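Putative O-methyltransferase (Klebsiella pneumoniae subsp. pneumoniae, PDB 3TFW) probably transfers a methyl group from S-adenosylmethionine to an oxygen atom of its substrate. Local coordinates at residues L57-L61 against T62-R66; Y18-K21 against A22-G26. All coordinates share one frame; numbering follows the deposited sequence.

Contact 1. Residues L57-L61 against T62-R66; sequences LLVRL and TQAKR
T62 sits on the last turn of helix 49-62 and folds its side chain back onto that turn. Its CB lies 3.5 Å from L58 O. From CB, OG1 turns back to the carbonyls of the preceding turn. It stands 2.9 Å from L58 O and 3.2 Å from V59 O. The hydroxyl has one proton and two carbonyls within reach; it may go to either or be shared. A chi1 of 53° leaves OG1 flanked by the residue's own N and C, beside the two oxygens. The methyl CG2 also passes near L58 O, and T62 packs on L165 of strand 165-169 and on L61 of the second subunit. L58 O also receives the backbone N of T62, at 3.0 Å.

The chain turns at Q63, which has a positive phi of 49°. A64 N reaches back to V59 O at 3.1 Å, in the carbonyl plane and nearly straight at 163°. Q63 N makes a weak bond to R60 O at 3.2 Å. R60 forms a salt bridge through NE with E84 and a cation-pi contact with W223 of the second subunit. The methyl CB of A64 meets V59 CG1 at 4.0 Å, the apolar contact that goes with the motif. A64 N to V59 O and Q63 N to R60 O, with Q63 as C-prime, make the Schellman motif that closes the helix before strand 66-70.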
ATOM      1  N   LEU A  57      -8.363  -3.484   2.928  1.00 15.64           N
ATOM      2  CA  LEU A  57      -8.209  -3.825   1.502  1.00 16.01           C
ATOM      3  C   LEU A  57      -7.190  -4.940   1.278  1.00 15.71           C
ATOM      4  O   LEU A  57      -7.389  -5.784   0.424  1.00 16.01           O
ATOM      5  CB  LEU A  57      -7.906  -2.591   0.633  1.00 16.47           C
ATOM      6  CG  LEU A  57      -9.047  -1.560   0.569  1.00 17.91           C
ATOM      7  CD1 LEU A  57      -8.804  -0.524  -0.515  1.00 20.76           C
ATOM      8  CD2 LEU A  57     -10.403  -2.231   0.365  1.00 19.76           C
ATOM      9  N   LEU A  58      -6.134  -4.966   2.085  1.00 15.91           N
ATOM     10  CA  LEU A  58      -5.178  -6.079   2.053  1.00 16.08           C
ATOM     11  C   LEU A  58      -5.816  -7.432   2.391  1.00 16.34           C
ATOM     12  O   LEU A  58      -5.473  -8.458   1.788  1.00 16.55           O
ATOM     13  CB  LEU A  58      -3.980  -5.794   2.964  1.00 16.55           C
ATOM     14  CG  LEU A  58      -3.143  -4.589   2.540  1.00 16.79           C
ATOM     15  CD1 LEU A  58      -1.956  -4.440   3.463  1.00 18.65           C
ATOM     16  CD2 LEU A  58      -2.672  -4.729   1.085  1.00 17.04           C
ATOM     17  N   VAL A  59      -6.758  -7.439   3.329  1.00 16.15           N
ATOM     18  CA  VAL A  59      -7.520  -8.660   3.620  1.00 16.27           C
ATOM     19  C   VAL A  59      -8.310  -9.107   2.382  1.00 16.89           C
ATOM     20  O   VAL A  59      -8.274 -10.277   2.007  1.00 16.73           O
ATOM     21  CB  VAL A  59      -8.462  -8.486   4.845  1.00 16.40           C
ATOM     22  CG1 VAL A  59      -9.235  -9.767   5.118  1.00 15.46           C
ATOM     23  CG2 VAL A  59      -7.654  -8.086   6.081  1.00 16.29           C
ATOM     24  N   ARG A  60      -8.999  -8.170   1.740  1.00 17.17           N
ATOM     25  CA  ARG A  60      -9.736  -8.481   0.513  1.00 18.73           C
ATOM     26  C   ARG A  60      -8.836  -8.983  -0.610  1.00 19.25           C
ATOM     27  O   ARG A  60      -9.200  -9.925  -1.315  1.00 19.15           O
ATOM     28  CB  ARG A  60     -10.529  -7.271   0.021  1.00 18.72           C
ATOM     29  CG  ARG A  60     -11.628  -6.854   0.955  1.00 20.01           C
ATOM     30  CD  ARG A  60     -12.539  -5.866   0.278  1.00 21.67           C
ATOM     31  NE  ARG A  60     -13.403  -5.244   1.268  1.00 23.32           N
ATOM     32  CZ  ARG A  60     -14.367  -4.378   0.992  1.00 24.48           C
ATOM     33  NH1 ARG A  60     -14.606  -4.019  -0.262  1.00 25.07           N
ATOM     34  NH2 ARG A  60     -15.095  -3.872   1.979  1.00 23.98           N
ATOM     35  N   LEU A  61      -7.672  -8.350  -0.770  1.00 20.09           N
ATOM     36  CA  LEU A  61      -6.734  -8.709  -1.843  1.00 21.34           C
ATOM     37  C   LEU A  61      -6.121 -10.093  -1.645  1.00 21.62           C
ATOM     38  O   LEU A  61      -5.910 -10.831  -2.614  1.00 22.50           O
ATOM     39  CB  LEU A  61      -5.620  -7.666  -1.972  1.00 21.55           C
ATOM     40  CG  LEU A  61      -5.984  -6.306  -2.583  1.00 22.31           C
ATOM     41  CD1 LEU A  61      -4.880  -5.313  -2.294  1.00 22.18           C
ATOM     42  CD2 LEU A  61      -6.214  -6.432  -4.092  1.00 22.53           C
ATOM     43  N   THR A  62      -5.829 -10.441  -0.396  1.00 21.38           N
ATOM     44  CA  THR A  62      -5.298 -11.757  -0.098  1.00 21.11           C
ATOM     45  C   THR A  62      -6.393 -12.816  -0.016  1.00 20.86           C
ATOM     46  O   THR A  62      -6.086 -14.003   0.064  1.00 21.00           O
ATOM     47  CB  THR A  62      -4.465 -11.799   1.218  1.00 21.24           C
ATOM     48  OG1 THR A  62      -5.231 -11.258   2.312  1.00 19.79           O
ATOM     49  CG2 THR A  62      -3.150 -11.045   1.057  1.00 21.23           C
ATOM     50  N   GLN A  63      -7.657 -12.385  -0.034  1.00 20.30           N
ATOM     51  CA  GLN A  63      -8.794 -13.271   0.240  1.00 20.52           C
ATOM     52  C   GLN A  63      -8.530 -14.060   1.533  1.00 19.19           C
ATOM     53  O   GLN A  63      -8.802 -15.267   1.615  1.00 18.20           O
ATOM     54  CB  GLN A  63      -9.049 -14.233  -0.936  1.00 20.96           C
ATOM     55  CG  GLN A  63      -9.498 -13.542  -2.225  1.00 25.23           C
ATOM     56  CD  GLN A  63      -9.699 -14.520  -3.379  1.00 29.26           C
ATOM     57  OE1 GLN A  63      -8.858 -15.387  -3.640  1.00 31.83           O
ATOM     58  NE2 GLN A  63     -10.812 -14.371  -4.084  1.00 31.62           N
ATOM     59  N   ALA A  64      -7.996 -13.366   2.538  1.00 18.01           N
ATOM     60  CA  ALA A  64      -7.559 -14.022   3.767  1.00 17.18           C
ATOM     61  C   ALA A  64      -8.701 -14.733   4.483  1.00 17.26           C
ATOM     62  O   ALA A  64      -9.823 -14.212   4.568  1.00 17.58           O
ATOM     63  CB  ALA A  64      -6.883 -13.012   4.709  1.00 16.89           C
ATOM     64  N   LYS A  65      -8.409 -15.934   4.964  1.00 17.02           N
ATOM     65  CA  LYS A  65      -9.280 -16.658   5.885  1.00 17.49           C
ATOM     66  C   LYS A  65      -8.578 -16.823   7.226  1.00 16.37           C
ATOM     67  O   LYS A  65      -9.221 -17.145   8.228  1.00 16.21           O
ATOM     68  CB  LYS A  65      -9.656 -18.049   5.335  1.00 18.61           C
ATOM     69  CG  LYS A  65     -10.537 -18.029   4.096  1.00 22.12           C
ATOM     70  CD  LYS A  65     -11.310 -19.339   3.955  1.00 26.37           C
ATOM     71  CE  LYS A  65     -12.300 -19.274   2.797  1.00 29.72           C
ATOM     72  NZ  LYS A  65     -12.930 -20.614   2.561  1.00 31.34           N
ATOM     73  N   ARG A  66      -7.256 -16.621   7.235  1.00 15.16           N
ATOM     74  CA  ARG A  66      -6.441 -16.762   8.437  1.00 14.06           C
ATOM     75  C   ARG A  66      -5.518 -15.562   8.549  1.00 13.20           C
ATOM     76  O   ARG A  66      -4.725 -15.300   7.658  1.00 12.19           O
ATOM     77  CB  ARG A  66      -5.623 -18.060   8.417  1.00 14.61           C
ATOM     78  CG  ARG A  66      -6.491 -19.321   8.503  1.00 15.81           C
ATOM     79  CD  ARG A  66      -5.736 -20.614   8.285  1.00 16.44           C
ATOM     80  NE  ARG A  66      -6.657 -21.733   8.489  1.00 20.13           N
ATOM     81  CZ  ARG A  66      -6.925 -22.284   9.675  1.00 20.26           C
ATOM     82  NH1 ARG A  66      -6.309 -21.858  10.767  1.00 19.04           N
ATOM     83  NH2 ARG A  66      -7.796 -23.286   9.762  1.00 20.69           N
TER

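Contact 2. Residues Y18-K21 against A22-G26; sequences YLIK and ALIPG
This is a local contact at the C-terminal end of helix 8-23, where the last helical turn runs out into an extended loop. The helix leads the modelled chain, ahead of the Rossmann-like class I methyltransferase fold with its seven-stranded sheet of order 3-2-1-4-5-7-6. Regular i to i+4 backbone bonds carry the contact. A22 N binds Y18 O at 3.0 Å, L23 N binds L19 O at 3.1 Å, and I24 N binds I20 O at 2.9 Å. The middle bond is the most bent of the three, at 140°. L23 N also makes a weak bond to I20 O, so this carbonyl meets two amides as the helix ends. I24 is the first residue to leave helical angles, with psi 123°, and P25 follows it.

The side chains continue the same pairing. A22 CB lies against Y18 O. L23 lays CB, CG and CD1 along L19 O, with CG 3.6 Å from that oxygen. The tip of I24, CD1, touches the CG1 of I20 one turn back, at 4.2 Å. In I24, CG1 is anti to the carbonyl carbon (chi1 -54°), and the branch runs on to CD1 beside I20. Both isoleucines also touch N50 of helix 49-62, and I24 reaches Q53 there as well.

Another part of the helix surface meets the second subunit. L19 and A22 pack on its I194, and L23 packs on its G198. The ring of Y18 packs on R191 of the second subunit, and its OH hydrogen-bonds E195 there. Beyond the last helical hydrogen bond, one water spans the helix end. It donates to K21 O at a short 2.5 Å and to I24 O at 2.7 Å.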
ATOM      1  N   TYR A  18      -9.153  15.966   4.615  1.00 27.48           N
ATOM      2  CA  TYR A  18      -9.829  15.987   3.320  1.00 27.44           C
ATOM      3  C   TYR A  18     -10.008  14.580   2.748  1.00 26.72           C
ATOM      4  O   TYR A  18     -11.120  14.178   2.412  1.00 26.65           O
ATOM      5  CB  TYR A  18      -9.064  16.861   2.322  1.00 28.07           C
ATOM      6  CG  TYR A  18      -9.641  16.832   0.920  1.00 30.10           C
ATOM      7  CD1 TYR A  18     -10.871  17.423   0.638  1.00 31.70           C
ATOM      8  CD2 TYR A  18      -8.953  16.211  -0.127  1.00 31.27           C
ATOM      9  CE1 TYR A  18     -11.406  17.396  -0.648  1.00 33.67           C
ATOM     10  CE2 TYR A  18      -9.476  16.185  -1.411  1.00 33.29           C
ATOM     11  CZ  TYR A  18     -10.698  16.780  -1.666  1.00 33.95           C
ATOM     12  OH  TYR A  18     -11.219  16.754  -2.936  1.00 36.74           O
ATOM     13  N   LEU A  19      -8.906  13.843   2.639  1.00 26.21           N
ATOM     14  CA  LEU A  19      -8.925  12.521   2.014  1.00 25.55           C
ATOM     15  C   LEU A  19      -9.858  11.557   2.743  1.00 25.25           C
ATOM     16  O   LEU A  19     -10.672  10.874   2.112  1.00 25.39           O
ATOM     17  CB  LEU A  19      -7.506  11.946   1.918  1.00 25.37           C
ATOM     18  CG  LEU A  19      -6.579  12.626   0.908  1.00 25.01           C
ATOM     19  CD1 LEU A  19      -5.168  12.113   1.034  1.00 25.85           C
ATOM     20  CD2 LEU A  19      -7.101  12.440  -0.514  1.00 25.27           C
ATOM     21  N   ILE A  20      -9.750  11.524   4.070  1.00 25.01           N
ATOM     22  CA  ILE A  20     -10.561  10.616   4.893  1.00 25.02           C
ATOM     23  C   ILE A  20     -12.062  10.941   4.824  1.00 25.09           C
ATOM     24  O   ILE A  20     -12.881  10.045   4.625  1.00 24.63           O
ATOM     25  CB  ILE A  20     -10.020  10.543   6.353  1.00 25.06           C
ATOM     26  CG1 ILE A  20      -8.673   9.800   6.361  1.00 25.29           C
ATOM     27  CG2 ILE A  20     -11.031   9.875   7.301  1.00 25.06           C
ATOM     28  CD1 ILE A  20      -7.818  10.064   7.567  1.00 26.18           C
ATOM     29  N   LYS A  21     -12.423  12.218   4.959  1.00 25.94           N
ATOM     30  CA  LYS A  21     -13.826  12.624   4.840  1.00 26.19           C
ATOM     31  C   LYS A  21     -14.429  12.302   3.472  1.00 26.01           C
ATOM     32  O   LYS A  21     -15.591  11.887   3.380  1.00 26.12           O
ATOM     33  CB  LYS A  21     -14.003  14.114   5.144  1.00 27.34           C
ATOM     34  CG  LYS A  21     -15.470  14.554   5.230  1.00 29.16           C
ATOM     35  CD  LYS A  21     -16.204  13.864   6.397  1.00 33.04           C
ATOM     36  CE  LYS A  21     -17.613  14.428   6.611  1.00 35.62           C
ATOM     37  NZ  LYS A  21     -18.582  14.022   5.539  1.00 37.81           N
ATOM     38  N   ALA A  22     -13.634  12.476   2.419  1.00 25.50           N
ATOM     39  CA  ALA A  22     -14.090  12.224   1.058  1.00 25.11           C
ATOM     40  C   ALA A  22     -14.311  10.747   0.750  1.00 25.04           C
ATOM     41  O   ALA A  22     -15.274  10.393   0.068  1.00 25.13           O
ATOM     42  CB  ALA A  22     -13.120  12.837   0.049  1.00 25.48           C
ATOM     43  N   LEU A  23     -13.435   9.885   1.271  1.00 24.67           N
ATOM     44  CA  LEU A  23     -13.406   8.477   0.853  1.00 24.28           C
ATOM     45  C   LEU A  23     -13.988   7.458   1.834  1.00 24.17           C
ATOM     46  O   LEU A  23     -14.578   6.444   1.417  1.00 24.19           O
ATOM     47  CB  LEU A  23     -11.972   8.081   0.484  1.00 23.98           C
ATOM     48  CG  LEU A  23     -11.349   8.823  -0.709  1.00 23.90           C
ATOM     49  CD1 LEU A  23      -9.865   8.477  -0.835  1.00 23.61           C
ATOM     50  CD2 LEU A  23     -12.098   8.491  -1.995  1.00 21.43           C
ATOM     51  N   ILE A  24     -13.810   7.707   3.129  1.00 24.15           N
ATOM     52  CA  ILE A  24     -14.159   6.706   4.137  1.00 24.56           C
ATOM     53  C   ILE A  24     -15.432   7.075   4.915  1.00 25.57           C
ATOM     54  O   ILE A  24     -15.497   8.145   5.522  1.00 25.84           O
ATOM     55  CB  ILE A  24     -12.979   6.467   5.104  1.00 24.12           C
ATOM     56  CG1 ILE A  24     -11.710   6.122   4.298  1.00 24.01           C
ATOM     57  CG2 ILE A  24     -13.343   5.386   6.129  1.00 23.57           C
ATOM     58  CD1 ILE A  24     -10.410   6.168   5.097  1.00 22.32           C
ATOM     59  N   PRO A  25     -16.443   6.189   4.902  1.00 26.64           N
ATOM     60  CA  PRO A  25     -17.698   6.545   5.570  1.00 27.41           C
ATOM     61  C   PRO A  25     -17.554   6.586   7.093  1.00 27.99           C
ATOM     62  O   PRO A  25     -16.710   5.879   7.658  1.00 27.93           O
ATOM     63  CB  PRO A  25     -18.654   5.431   5.142  1.00 27.53           C
ATOM     64  CG  PRO A  25     -17.774   4.265   4.850  1.00 28.12           C
ATOM     65  CD  PRO A  25     -16.481   4.824   4.335  1.00 26.90           C
ATOM     66  N   GLY A  26     -18.364   7.420   7.742  1.00 28.04           N
ATOM     67  CA  GLY A  26     -18.382   7.488   9.198  1.00 28.51           C
ATOM     68  C   GLY A  26     -18.757   6.143   9.789  1.00 28.36           C
ATOM     69  O   GLY A  26     -19.554   5.393   9.225  1.00 28.40           O
TER
HETATM   70  O   HOH W   1     -16.787  10.437   5.095  1.00 35.37           O

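Overall arrangement
Both contacts close the C-terminal end of a helix, but by different means. Contact 1 turns sharply and leads into strand 66-70 of the central sheet. Contact 2 runs out into an extended loop before helix 28-39. Contact 2 comes first along the chain. Their centres are 22 Å apart and their nearest atoms about 9 Å, so they do not touch. Helix 49-62 links them: contact 1 holds its last turn, and residues near its start touch I20 and I24 of contact 2. The centre of contact 1 is about 14 Å from the centre of the chain, that of contact 2 about 21 Å. Both helix ends take part in the dimer interface.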